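Local coordinates for glycosyl hydrolases family 31 family protein (Aspergillus niger, PDB 6DRU) that liberates alpha-xylose from the non-reducing terminal glucose of xyloglucan oligosaccharides, as an alpha-xylosidase of glycoside hydrolase family 31, at residues Leu10-Gly15 with Thr66-Thr71. Sequence-based numbering, arbitrary orientation.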
# COMPACT_ATOMS: atom_id res chain seq x y z
N LEU A 10 16.74 -9.74 -29.54
CA LEU A 10 16.70 -11.00 -28.82
C LEU A 10 15.69 -10.88 -27.69
O LEU A 10 15.73 -9.92 -26.92
CB LEU A 10 18.08 -11.38 -28.28
CG LEU A 10 18.18 -12.56 -27.32
CD1 LEU A 10 18.02 -13.87 -28.07
CD2 LEU A 10 19.50 -12.53 -26.58
N ARG A 11 14.78 -11.84 -27.60
CA ARG A 11 13.75 -11.85 -26.57
C ARG A 11 13.99 -13.06 -25.67
O ARG A 11 13.89 -14.20 -26.12
CB ARG A 11 12.35 -11.90 -27.18
CG ARG A 11 11.26 -12.25 -26.18
CD ARG A 11 9.92 -12.48 -26.84
NE ARG A 11 8.86 -12.64 -25.84
CZ ARG A 11 7.86 -11.78 -25.67
NH1 ARG A 11 7.76 -10.70 -26.44
NH2 ARG A 11 6.94 -12.01 -24.74
N ILE A 12 14.29 -12.79 -24.40
CA ILE A 12 14.62 -13.82 -23.43
C ILE A 12 13.44 -14.03 -22.51
O ILE A 12 12.86 -13.07 -21.99
CB ILE A 12 15.88 -13.45 -22.63
CG1 ILE A 12 17.07 -13.21 -23.56
CG2 ILE A 12 16.21 -14.53 -21.62
CD1 ILE A 12 18.30 -12.69 -22.86
N GLN A 13 13.06 -15.29 -22.31
CA GLN A 13 12.01 -15.66 -21.35
C GLN A 13 12.70 -16.26 -20.13
O GLN A 13 13.04 -17.45 -20.12
CB GLN A 13 11.02 -16.63 -21.98
CG GLN A 13 9.77 -16.86 -21.14
CD GLN A 13 8.98 -15.59 -20.93
OE1 GLN A 13 8.68 -14.86 -21.88
NE2 GLN A 13 8.63 -15.30 -19.68
N HIS A 14 12.91 -15.44 -19.11
CA HIS A 14 13.63 -15.83 -17.90
C HIS A 14 12.60 -15.94 -16.78
O HIS A 14 12.36 -14.99 -16.04
CB HIS A 14 14.72 -14.82 -17.57
CG HIS A 14 15.49 -15.14 -16.33
ND1 HIS A 14 15.73 -14.21 -15.34
CD2 HIS A 14 16.08 -16.29 -15.92
CE1 HIS A 14 16.43 -14.78 -14.37
NE2 HIS A 14 16.66 -16.03 -14.70
N GLY A 15 12.02 -17.13 -16.64
CA GLY A 15 10.92 -17.28 -15.70
C GLY A 15 9.75 -16.43 -16.14
O GLY A 15 9.34 -16.45 -17.30
N THR A 66 15.26 -13.55 -32.47
CA THR A 66 15.55 -14.79 -31.75
C THR A 66 14.84 -14.78 -30.41
O THR A 66 14.83 -13.77 -29.71
CB THR A 66 17.06 -14.97 -31.54
OG1 THR A 66 17.74 -14.80 -32.79
CG2 THR A 66 17.38 -16.35 -30.98
N ALA A 67 14.25 -15.92 -30.06
CA ALA A 67 13.59 -16.11 -28.78
C ALA A 67 14.23 -17.29 -28.06
O ALA A 67 14.46 -18.34 -28.67
CB ALA A 67 12.09 -16.35 -28.96
N THR A 68 14.53 -17.10 -26.78
CA THR A 68 15.16 -18.14 -25.99
C THR A 68 14.71 -18.00 -24.54
O THR A 68 14.17 -16.97 -24.13
CB THR A 68 16.69 -18.08 -26.07
OG1 THR A 68 17.27 -19.01 -25.16
CG2 THR A 68 17.19 -16.67 -25.75
N THR A 69 14.92 -19.07 -23.77
CA THR A 69 14.70 -19.04 -22.33
C THR A 69 15.98 -18.73 -21.56
O THR A 69 15.98 -18.82 -20.33
CB THR A 69 14.10 -20.36 -21.85
OG1 THR A 69 14.85 -21.45 -22.38
CG2 THR A 69 12.66 -20.48 -22.31
N GLY A 70 17.05 -18.37 -22.25
CA GLY A 70 18.30 -18.03 -21.59
C GLY A 70 19.05 -19.20 -21.00
O GLY A 70 19.78 -19.02 -20.02
N THR A 71 18.88 -20.40 -21.56
CA THR A 71 19.59 -21.56 -21.05
C THR A 71 21.04 -21.59 -21.52
O THR A 71 21.90 -22.15 -20.83
CB THR A 71 18.89 -22.85 -21.49
OG1 THR A 71 18.81 -22.90 -22.92
CG2 THR A 71 17.48 -22.90 -20.90
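The flat groups that meet between Leu10-Gly15 and Thr66-Thr71 are peptide units, joined edge to edge. Arg11 turns both its N and its O to the same edge, and so clasps Thr66 and Thr68 on either side of Ala67: its N donates to Thr66 O at 2.9 Å, nearly straight at 171°, and its O accepts from Thr68 N at 3.0 Å. Gln13 N then closes on Thr68 O at 2.7 Å, lying in the plane of that carbonyl. Of the faces of this ribbon, one carries Leu10, Ile12, Thr66 and Thr68, the other Arg11 and Ala67. The side chain of Gln13, bent at chi2 (61°), reaches forward past the end of its strand, where NE2 donates to Gly15 O at 2.7 Å, with that oxygen close to the plane of the Gln13 amide, while OE1 is hydrogen-bonded to Thr18 OG1.

Such a ladder is the signature of parallel beta pairing, and here it adds strand 66-68 to the margin of a mixed, otherwise antiparallel sheet, with strand 17-23 on the other side of strand 10-14. On the face of Leu10 and Ile12, the Leu10 and Thr68 side chains cross at a slant, CD1 of Leu10 lying 3.7 Å from Thr68 CG2. Thr68 CG2 also has Ile12 CG1 beside it at 4.1 Å, the side chains of Ile12 and Thr68 pointing the same way. Pairing stops at an ST turn, in which Gly70 N donates to Thr68 OG1 at 3.0 Å, and Ile12 CG2 packs against this Gly70 N. Within the turn, Thr69 O is hydrogen-bonded to Tyr414 OH of a neighbouring subunit.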